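PDB 5UU6: NADPH-flavin oxidoreductase from Vibrio parahaemolyticus serotype O3:K6, which binds flavin mononucleotide and probably uses NADPH to reduce flavins or nitro compounds, as other members of the frp family of flavin oxidoreductases do. Local coordinates for residues V52-T55 and K59-Q62; Q62-A67 and A71-A76; I84-H89 and T101-I106; T152-G157 and L232-G237. All coordinates share one frame; numbering follows the deposited sequence. Where two conformers were deposited one is given.

Contact 1 (V52-T55 and K59-Q62); sequences VRVT and KRSQ
Lys59, in the first turn of helix 57-66, meets Val54 with the root of its side chain: its CB lies 3.8 Å from Val54 CG1, and the two side chains cross at about a right angle. Beyond CG the lysine runs on extended, and its polar end belongs elsewhere, with NZ hydrogen-bonded to Leu145 O and to Asn182 O of the second subunit. Arg60 comes next. The same methyl, Val54 CG1, reaches the helix backbone 4.0 Å from Arg60 N, and beyond this the guanidinium makes the contact polar. The arginine chain bends at chi2 (67°) and again at chi3, which curls it back until the guanidinium edge faces the Val54 carbonyl. Arg60 NE donates to Val54 O over 2.9 Å in a nearly straight bond (164°); the oxygen lies close to the guanidinium plane, while the nitrogen is tilted from the plane of the carbonyl. Arg60 NH2 adds a weak second bond to the same oxygen at 3.4 Å. At the far corner, NH1 is held by Val73 O and Ala76 O. Backbone carbonyls therefore hold this buried guanidinium from several directions, which should fix its rotation. Their dipoles probably stabilise its positive charge, so it is likely to stay protonated although buried, and the arginine links the chain at Val54 to that around helix 72-75.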
# COMPACT_ATOMS: atom_id res chain seq x y z
N VAL A 52 14.66 1.18 6.14
CA VAL A 52 15.85 0.91 6.94
C VAL A 52 16.07 -0.60 6.96
O VAL A 52 15.23 -1.37 7.44
CB VAL A 52 15.76 1.49 8.36
CG1 VAL A 52 17.11 1.29 9.10
CG2 VAL A 52 15.44 2.95 8.31
N ARG A 53 17.20 -1.01 6.42
CA ARG A 53 17.60 -2.41 6.44
C ARG A 53 18.39 -2.64 7.74
O ARG A 53 19.35 -1.91 8.01
CB ARG A 53 18.46 -2.71 5.22
CG ARG A 53 18.86 -4.14 5.09
CD ARG A 53 19.97 -4.27 4.10
NE ARG A 53 20.55 -5.58 4.27
CZ ARG A 53 21.79 -5.92 3.99
NH1 ARG A 53 22.64 -5.01 3.48
NH2 ARG A 53 22.16 -7.18 4.18
N VAL A 54 17.97 -3.62 8.54
CA VAL A 54 18.54 -3.80 9.88
C VAL A 54 19.35 -5.08 9.87
O VAL A 54 18.80 -6.19 9.83
CB VAL A 54 17.47 -3.82 10.97
CG1 VAL A 54 18.14 -3.99 12.36
CG2 VAL A 54 16.61 -2.52 10.93
N THR A 55 20.67 -4.93 9.91
CA THR A 55 21.61 -6.03 9.94
C THR A 55 22.28 -6.20 11.30
O THR A 55 22.76 -7.30 11.59
CB THR A 55 22.71 -5.83 8.89
OG1 THR A 55 23.37 -4.58 9.14
CG2 THR A 55 22.11 -5.82 7.48
N LYS A 59 20.14 -4.66 17.42
CA LYS A 59 18.91 -3.95 17.02
C LYS A 59 17.84 -4.93 16.57
O LYS A 59 16.66 -4.73 16.85
CB LYS A 59 19.20 -2.94 15.90
CG LYS A 59 20.09 -1.79 16.30
CD LYS A 59 20.13 -0.79 15.16
CE LYS A 59 20.55 0.58 15.61
NZ LYS A 59 19.95 1.62 14.75
N ARG A 60 18.23 -5.98 15.86
CA ARG A 60 17.29 -7.03 15.52
C ARG A 60 16.62 -7.59 16.77
O ARG A 60 15.39 -7.75 16.81
CB ARG A 60 18.02 -8.13 14.73
CG ARG A 60 17.12 -8.85 13.75
CD ARG A 60 16.63 -7.97 12.57
NE ARG A 60 17.43 -8.23 11.36
CZ ARG A 60 17.46 -9.40 10.72
NH1 ARG A 60 16.71 -10.43 11.13
NH2 ARG A 60 18.22 -9.54 9.64
N SER A 61 17.40 -7.86 17.81
CA SER A 61 16.84 -8.34 19.07
C SER A 61 15.86 -7.34 19.66
O SER A 61 14.75 -7.70 20.08
CB SER A 61 17.96 -8.59 20.08
OG SER A 61 17.45 -9.40 21.10
N GLN A 62 16.26 -6.07 19.72
CA GLN A 62 15.39 -5.03 20.25
C GLN A 62 14.11 -4.94 19.44
O GLN A 62 13.01 -4.87 20.00
CB GLN A 62 16.13 -3.69 20.25
CG GLN A 62 17.11 -3.55 21.40
CD GLN A 62 16.39 -3.46 22.74
OE1 GLN A 62 15.85 -2.41 23.09
NE2 GLN A 62 16.37 -4.57 23.48

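Contact 2 (Q62-A67 and A71-A76); sequences QLAKFA and AYVESA. With FMN (flavin mononucleotide), chain E.
Val73 and Ala64 form the heart of this contact, with the small alanine letting the two backbones come to 5.1 Å between Ala64 CA and Val73 CA. The valine sits on the chain 63-67 with all three of its side-chain carbons. Val73 CB lies 4.0 Å from Ala64 CB, CG1 presses on the backbone 3.7 Å from Ala64 N, and CG2 reaches Ala67 CB at 4.1 Å. With CG1 anti to the backbone N (chi1 170°), that methyl also comes alongside the stem of Leu63, 4.1 Å from Leu63 CB. At the outer margin Glu74 adds only its root, Glu74 CB standing 4.2 Å from Ala64 CB, while its extended chain runs on from there. The side chains meet through carbon alone. One layer out, polar bonds set the turn: Ala64 and Gln70 are linked through their backbones, and the Gln70 side chain is tied by NE2 to Ala67 O, while Gln70 OE1 is hydrogen-bonded to the flavin. Tyr72 points its CB away from helix 57-66 and carries its ring to the cofactor, Tyr72 OH lying 3.0 Å from FMN O2, the oxygen on the pyrimidine end of the isoalloxazine. Packed on helix 57-66, the turn and short helix thus bring Gln70 and Tyr72 to the FMN pocket of this nitroreductase-family protein.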
# COMPACT_ATOMS: atom_id res chain seq x y z
N GLN A 62 16.26 -6.07 19.72
CA GLN A 62 15.39 -5.03 20.25
C GLN A 62 14.11 -4.94 19.44
O GLN A 62 13.01 -4.87 20.00
CB GLN A 62 16.13 -3.69 20.25
CG GLN A 62 17.11 -3.55 21.40
CD GLN A 62 16.39 -3.46 22.74
OE1 GLN A 62 15.85 -2.41 23.09
NE2 GLN A 62 16.37 -4.57 23.48
N LEU A 63 14.24 -4.96 18.11
CA LEU A 63 13.06 -4.83 17.26
C LEU A 63 12.13 -6.02 17.46
O LEU A 63 10.90 -5.87 17.45
CB LEU A 63 13.48 -4.71 15.79
CG LEU A 63 14.08 -3.34 15.44
CD1 LEU A 63 14.82 -3.37 14.13
CD2 LEU A 63 13.00 -2.24 15.40
N ALA A 64 12.72 -7.20 17.65
CA ALA A 64 11.91 -8.36 17.93
C ALA A 64 11.05 -8.11 19.16
O ALA A 64 9.84 -8.40 19.17
CB ALA A 64 12.82 -9.59 18.13
N LYS A 65 11.67 -7.59 20.23
CA LYS A 65 10.93 -7.28 21.45
C LYS A 65 9.83 -6.26 21.19
O LYS A 65 8.67 -6.48 21.57
CB LYS A 65 11.90 -6.78 22.53
CG LYS A 65 11.21 -6.22 23.76
CD LYS A 65 12.17 -6.07 24.96
N PHE A 66 10.18 -5.14 20.53
CA PHE A 66 9.23 -4.05 20.30
C PHE A 66 8.05 -4.45 19.42
O PHE A 66 6.96 -3.85 19.51
CB PHE A 66 9.95 -2.86 19.67
CG PHE A 66 10.89 -2.15 20.58
CD1 PHE A 66 10.62 -2.06 21.94
CD2 PHE A 66 12.02 -1.53 20.09
CE1 PHE A 66 11.47 -1.40 22.81
CE2 PHE A 66 12.88 -0.85 20.96
CZ PHE A 66 12.60 -0.79 22.32
N ALA A 67 8.24 -5.43 18.54
CA ALA A 67 7.19 -5.94 17.66
C ALA A 67 6.21 -6.84 18.40
O ALA A 67 5.22 -7.29 17.80
CB ALA A 67 7.80 -6.73 16.49
N ALA A 71 9.61 -13.72 17.31
CA ALA A 71 10.98 -14.21 17.21
C ALA A 71 11.52 -14.19 15.79
O ALA A 71 12.74 -14.16 15.60
CB ALA A 71 11.09 -15.63 17.76
N TYR A 72 10.63 -14.23 14.79
CA TYR A 72 11.08 -14.29 13.41
C TYR A 72 11.62 -12.95 12.95
O TYR A 72 12.36 -12.90 11.96
CB TYR A 72 9.95 -14.78 12.48
CG TYR A 72 8.54 -14.44 12.92
CD1 TYR A 72 7.87 -15.25 13.85
CD2 TYR A 72 7.86 -13.33 12.39
CE1 TYR A 72 6.61 -14.93 14.29
CE2 TYR A 72 6.57 -13.03 12.80
CZ TYR A 72 5.95 -13.85 13.74
OH TYR A 72 4.68 -13.54 14.16
N VAL A 73 11.33 -11.87 13.67
CA VAL A 73 12.03 -10.63 13.39
C VAL A 73 13.53 -10.85 13.50
O VAL A 73 14.32 -10.34 12.67
CB VAL A 73 11.54 -9.52 14.33
CG1 VAL A 73 12.43 -8.31 14.18
CG2 VAL A 73 10.06 -9.15 14.04
N GLU A 74 13.95 -11.63 14.50
CA GLU A 74 15.37 -11.84 14.79
C GLU A 74 15.96 -12.94 13.91
O GLU A 74 17.10 -12.83 13.45
CB GLU A 74 15.53 -12.15 16.29
CG GLU A 74 16.95 -12.27 16.78
CD GLU A 74 17.07 -12.18 18.31
OE1 GLU A 74 16.04 -12.23 19.02
OE2 GLU A 74 18.22 -12.04 18.80
N SER A 75 15.18 -13.97 13.61
CA SER A 75 15.67 -15.08 12.83
C SER A 75 15.56 -14.87 11.32
O SER A 75 16.19 -15.61 10.57
CB SER A 75 14.93 -16.36 13.23
OG SER A 75 13.62 -16.35 12.69
N ALA A 76 14.83 -13.87 10.84
CA ALA A 76 14.77 -13.71 9.38
C ALA A 76 16.14 -13.36 8.81
O ALA A 76 16.95 -12.68 9.46
CB ALA A 76 13.77 -12.63 8.98
N1 FMN E . 1.79 -11.07 10.77
C2 FMN E . 2.42 -11.31 11.99
O2 FMN E . 2.58 -12.48 12.36
N3 FMN E . 2.86 -10.25 12.78
C4 FMN E . 2.69 -8.94 12.36
O4 FMN E . 3.09 -8.00 13.06
C4A FMN E . 2.04 -8.70 11.13
N5 FMN E . 1.83 -7.41 10.66
C5A FMN E . 1.24 -7.16 9.44
C6 FMN E . 1.09 -5.85 8.98
C7 FMN E . 0.49 -5.64 7.73
C7M FMN E . 0.30 -4.23 7.20
C8 FMN E . 0.05 -6.69 6.96
C8M FMN E . -0.62 -6.42 5.62
C9 FMN E . 0.20 -8.01 7.41
C9A FMN E . 0.79 -8.24 8.66
N10 FMN E . 0.99 -9.54 9.13
C10 FMN E . 1.61 -9.77 10.34
C1' FMN E . 0.57 -10.73 8.33
C2' FMN E . -0.93 -11.00 8.53
O2' FMN E . -1.13 -11.59 9.80
C3' FMN E . -1.38 -11.90 7.38
O3' FMN E . -1.32 -11.21 6.15
C4' FMN E . -2.71 -12.62 7.55
O4' FMN E . -3.04 -12.86 8.88
C5' FMN E . -2.28 -14.00 7.22
O5' FMN E . -2.68 -14.32 5.94
P FMN E . -1.59 -14.74 4.84
O1P FMN E . -0.86 -16.03 5.16
O2P FMN E . -2.44 -15.02 3.64
O3P FMN E . -0.60 -13.60 4.59

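Contact 3 (I84-H89 and T101-I106); sequences IDYQRH and TELMLI
The ring of Tyr86 comes up to Leu103 with its hydroxyl end leading, and Leu103 O lies at the ring edge, near its plane. Tyr86 CG is anti to the carbonyl carbon (chi1 -69°), which turns the ring to helix 101-124. Tyr86 OH donates to that oxygen at 2.8 Å, approaching the C=O from the side (115°) rather than head-on. The leucine stem closes over the same end of the ring, Leu103 CB being 3.5 Å from Tyr86 CZ, and the CG2 methyl of Ile106 stands 3.7 Å from Tyr86 OH. So a buried hydroxyl is bonded to a helix carbonyl, with carbon of Leu103 and Ile106 packed close to it. Two more flat groups lie behind the tyrosine: the His89 ring has Asp85 O and Tyr86 C at its edge, and the guanidinium of Arg88 carries the Asp85 carboxylate over one face, toward the rim. That last pair is a matter of charge alone, since Asp85 OD2 stands well off the guanidinium plane. Asp85 OD1 accepts from Arg88 N at 3.0 Å, on its syn side, an Asx motif at the start of helix 87-92, where Tyr86 is the N-cap residue. Separately, Ile84 CD1 reaches the selenomethionine at position 104, 3.8 Å from Met104 CG. All of this joins the end of strand 78-85, and the turn after it, to residues 103-106 of helix 101-124. Strand 152-161 pairs with Ile84 alongside, and in the second subunit Tyr184 OH bonds Asp85 OD2 and Leu105 packs on Met104.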
# COMPACT_ATOMS: atom_id res chain seq x y z
N ILE A 84 7.43 6.30 6.19
CA ILE A 84 7.12 7.55 5.50
C ILE A 84 8.30 8.51 5.59
O ILE A 84 8.90 8.68 6.67
CB ILE A 84 5.87 8.19 6.13
CG1 ILE A 84 4.68 7.28 5.94
CG2 ILE A 84 5.62 9.58 5.52
CD1 ILE A 84 3.45 7.79 6.72
N ASP A 85 8.64 9.16 4.49
CA ASP A 85 9.80 10.06 4.48
C ASP A 85 9.44 11.34 3.73
O ASP A 85 9.39 11.34 2.50
CB ASP A 85 11.03 9.39 3.87
CG ASP A 85 12.33 10.18 4.11
OD1 ASP A 85 12.28 11.42 4.29
OD2 ASP A 85 13.43 9.56 4.06
N TYR A 86 9.16 12.41 4.48
CA TYR A 86 9.16 13.77 3.96
C TYR A 86 10.40 14.55 4.41
O TYR A 86 10.47 15.77 4.23
CB TYR A 86 7.87 14.50 4.36
CG TYR A 86 6.68 13.90 3.63
CD1 TYR A 86 6.40 14.26 2.33
CD2 TYR A 86 5.87 12.93 4.24
CE1 TYR A 86 5.34 13.69 1.65
CE2 TYR A 86 4.80 12.34 3.56
CZ TYR A 86 4.54 12.73 2.28
OH TYR A 86 3.48 12.15 1.57
N GLN A 87 11.37 13.87 5.01
CA GLN A 87 12.59 14.56 5.42
C GLN A 87 13.52 14.81 4.25
O GLN A 87 14.19 15.85 4.23
CB GLN A 87 13.30 13.79 6.53
CG GLN A 87 14.61 14.47 7.03
CD GLN A 87 14.46 15.94 7.39
OE1 GLN A 87 15.13 16.78 6.83
NE2 GLN A 87 13.59 16.24 8.35
N ARG A 88 13.59 13.91 3.27
CA ARG A 88 14.35 14.22 2.06
C ARG A 88 13.87 15.53 1.45
O ARG A 88 14.67 16.41 1.10
CB ARG A 88 14.25 13.10 1.03
CG ARG A 88 15.09 11.87 1.32
CD ARG A 88 15.20 11.00 0.08
NE ARG A 88 13.90 10.44 -0.32
CZ ARG A 88 13.50 9.21 0.02
NH1 ARG A 88 14.29 8.44 0.76
NH2 ARG A 88 12.31 8.76 -0.38
N HIS A 89 12.54 15.69 1.36
CA HIS A 89 11.99 16.92 0.78
C HIS A 89 12.32 18.14 1.63
O HIS A 89 12.72 19.18 1.10
CB HIS A 89 10.48 16.76 0.58
CG HIS A 89 10.10 15.47 -0.06
ND1 HIS A 89 10.03 14.27 0.64
CD2 HIS A 89 9.79 15.17 -1.35
CE1 HIS A 89 9.69 13.30 -0.19
NE2 HIS A 89 9.54 13.82 -1.40
N THR A 101 -2.72 15.59 6.70
CA THR A 101 -3.16 14.18 6.73
C THR A 101 -3.09 13.50 5.35
O THR A 101 -2.76 12.31 5.25
CB THR A 101 -4.60 14.09 7.27
OG1 THR A 101 -4.62 14.54 8.64
CG2 THR A 101 -5.08 12.65 7.24
N GLU A 102 -3.44 14.24 4.30
CA GLU A 102 -3.28 13.84 2.89
C GLU A 102 -1.92 13.17 2.68
O GLU A 102 -1.82 12.16 1.96
CB GLU A 102 -3.43 15.09 2.00
CG GLU A 102 -2.99 15.01 0.51
CD GLU A 102 -3.73 13.96 -0.32
OE1 GLU A 102 -3.42 13.84 -1.53
OE2 GLU A 102 -4.65 13.28 0.19
N LEU A 103 -0.87 13.71 3.30
CA LEU A 103 0.47 13.18 3.02
C LEU A 103 0.80 11.93 3.81
O LEU A 103 1.61 11.11 3.36
CB LEU A 103 1.52 14.26 3.29
CG LEU A 103 1.30 15.53 2.43
CD1 LEU A 103 2.04 16.72 3.03
CD2 LEU A 103 1.70 15.32 0.95
N MSE A 104 0.20 11.73 4.98
CA MSE A 104 0.36 10.49 5.67
C MSE A 104 -0.37 9.42 4.87
O MSE A 104 0.10 8.30 4.71
CB MSE A 104 -0.17 10.58 7.10
CG MSE A 104 0.16 9.33 7.89
SE MSE A 104 -1.39 8.11 7.73
CE MSE A 104 -2.21 8.93 9.33
N LEU A 105 -1.53 9.80 4.35
CA LEU A 105 -2.30 8.89 3.51
C LEU A 105 -1.47 8.43 2.29
O LEU A 105 -1.34 7.24 2.06
CB LEU A 105 -3.58 9.57 3.07
CG LEU A 105 -4.70 8.73 2.48
CD1 LEU A 105 -6.00 9.55 2.61
CD2 LEU A 105 -4.40 8.34 1.00
N ILE A 106 -0.90 9.38 1.54
CA ILE A 106 0.02 9.07 0.43
C ILE A 106 1.19 8.21 0.88
O ILE A 106 1.58 7.25 0.20
CB ILE A 106 0.53 10.38 -0.21
CG1 ILE A 106 -0.56 11.00 -1.07
CG2 ILE A 106 1.84 10.19 -1.04
CD1 ILE A 106 -0.28 12.50 -1.34

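Contact 4 (T152-G157 and L232-G237); sequences TAILFG and LPYLNG
Strand 152-157 and helix 232-237 run roughly antiparallel, their axes inclined at 148° and 8.6 Å apart at closest, with Ala153 and Leu235 nearest in the backbone. Tyr234 bridges the gap. Its CG is anti to the backbone N (chi1 170°), which carries the ring from the helix to the strand, and Tyr234 OH accepts a hydrogen bond from Ile154 N at 2.9 Å (154°), with that nitrogen in the plane of the ring at its edge. The same hydroxyl is hydrogen-bonded to Asp143 OD2, so two polar partners grip it in a buried setting. Carbon of Ala153, Ile154 and Leu235 packs beside it. Ala153 CB lies 3.8 Å from Tyr234 CE2, at an oblique angle to the ring, and 3.8 Å from Leu235 CD2, which makes the alanine methyl the meeting point of both helix residues. Ile154 holds CG1 between its backbone N and carbonyl carbon; from there Ile154 CG1 comes 3.6 Å from Tyr234 OH, the two side chains crossing at about a right angle. Farther along, Leu155 and Phe156 share Phe82 as partner on the neighbouring strand, a classic beta bulge, which usually accentuates the twist of a strand. The helix near the C-terminus therefore covers the start of strand 152-161. Val142 of helix 139-145 packs on Ile154 and Ala139 of the same helix on Tyr234, while Leu235 touches Met104 of helix 101-124 and strand 78-85 pairs through Ile84 and Phe82.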
# COMPACT_ATOMS: atom_id res chain seq x y z
N THR A 152 9.57 11.92 9.32
CA THR A 152 9.58 10.50 8.97
C THR A 152 8.87 9.73 10.08
O THR A 152 8.79 10.21 11.22
CB THR A 152 11.00 9.95 8.78
OG1 THR A 152 11.68 9.94 10.04
CG2 THR A 152 11.79 10.81 7.86
N ALA A 153 8.37 8.54 9.76
CA ALA A 153 7.65 7.72 10.74
C ALA A 153 7.66 6.27 10.28
O ALA A 153 7.45 6.00 9.11
CB ALA A 153 6.20 8.18 10.91
N ILE A 154 7.88 5.32 11.21
CA ILE A 154 7.79 3.91 10.81
C ILE A 154 6.33 3.57 10.57
O ILE A 154 5.43 4.17 11.15
CB ILE A 154 8.38 2.94 11.85
CG1 ILE A 154 7.55 3.03 13.13
CG2 ILE A 154 9.88 3.21 12.10
CD1 ILE A 154 7.08 1.68 13.68
N LEU A 155 6.10 2.64 9.66
CA LEU A 155 4.78 2.09 9.37
C LEU A 155 4.73 0.60 9.63
O LEU A 155 3.82 0.14 10.32
CB LEU A 155 4.40 2.35 7.91
CG LEU A 155 4.09 3.79 7.58
CD1 LEU A 155 3.57 3.81 6.14
CD2 LEU A 155 3.05 4.37 8.59
N PHE A 156 5.66 -0.18 9.07
CA PHE A 156 5.67 -1.63 9.33
C PHE A 156 7.02 -2.18 8.91
O PHE A 156 7.79 -1.56 8.15
CB PHE A 156 4.55 -2.36 8.57
CG PHE A 156 4.59 -2.10 7.09
CD1 PHE A 156 5.40 -2.87 6.26
CD2 PHE A 156 3.90 -1.01 6.54
CE1 PHE A 156 5.49 -2.59 4.87
CE2 PHE A 156 3.99 -0.73 5.15
CZ PHE A 156 4.79 -1.53 4.32
N GLY A 157 7.30 -3.39 9.38
CA GLY A 157 8.49 -4.10 8.97
C GLY A 157 8.13 -5.24 8.05
O GLY A 157 6.98 -5.48 7.70
N LEU A 232 -1.68 8.38 16.68
CA LEU A 232 -1.77 9.79 16.31
C LEU A 232 -0.75 10.66 17.05
O LEU A 232 -0.02 11.42 16.38
CB LEU A 232 -3.19 10.33 16.49
CG LEU A 232 -3.42 11.77 16.03
CD1 LEU A 232 -3.09 11.92 14.51
CD2 LEU A 232 -4.90 12.22 16.33
N PRO A 233 -0.62 10.60 18.39
CA PRO A 233 0.50 11.32 19.04
C PRO A 233 1.87 10.94 18.48
O PRO A 233 2.73 11.82 18.38
CB PRO A 233 0.39 10.90 20.52
CG PRO A 233 -1.07 10.53 20.71
CD PRO A 233 -1.47 9.90 19.38
N TYR A 234 2.11 9.66 18.17
CA TYR A 234 3.37 9.27 17.56
C TYR A 234 3.62 10.09 16.29
O TYR A 234 4.63 10.80 16.16
CB TYR A 234 3.38 7.76 17.24
CG TYR A 234 4.58 7.39 16.38
CD1 TYR A 234 5.90 7.64 16.81
CD2 TYR A 234 4.40 6.89 15.10
CE1 TYR A 234 7.00 7.33 15.98
CE2 TYR A 234 5.52 6.58 14.26
CZ TYR A 234 6.78 6.83 14.70
OH TYR A 234 7.83 6.53 13.84
N LEU A 235 2.68 10.02 15.34
CA LEU A 235 2.79 10.74 14.08
C LEU A 235 2.93 12.24 14.31
O LEU A 235 3.79 12.90 13.71
CB LEU A 235 1.57 10.43 13.20
CG LEU A 235 1.37 8.99 12.69
CD1 LEU A 235 0.02 8.85 11.95
CD2 LEU A 235 2.48 8.50 11.76
N ASN A 236 2.08 12.82 15.17
CA ASN A 236 2.16 14.25 15.42
C ASN A 236 3.51 14.63 15.98
O ASN A 236 4.09 15.64 15.56
CB ASN A 236 1.03 14.69 16.35
CG ASN A 236 -0.32 14.59 15.67
OD1 ASN A 236 -0.40 14.42 14.43
ND2 ASN A 236 -1.39 14.67 16.45
N GLY A 237 4.08 13.81 16.87
CA GLY A 237 5.42 14.09 17.39
C GLY A 237 6.52 14.10 16.34
O GLY A 237 7.57 14.70 16.56

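In the fold
Contacts 1, 2 and 3 follow one another along the chain, while contact 4 joins segments with 74 residues between them and brings back the chain's end. Contacts 1 and 2 lie about 8 Å apart between centres and share helix 57-66 and Gln62. Contacts 3 and 4, about 11 Å apart between centres, are joined through neighbouring strands 78-85 and 152-161 and by Met104 with Leu235. The centres of contacts 2 and 3 are about 26 Å apart. Contacts 1, 3 and 4 all reach the antiparallel sheet and touch the second subunit, whereas contact 2 carries Tyr72 of the FMN pocket; helix 57-66 connects it to contact 1 on strand 49-53, and so to the dimer interface.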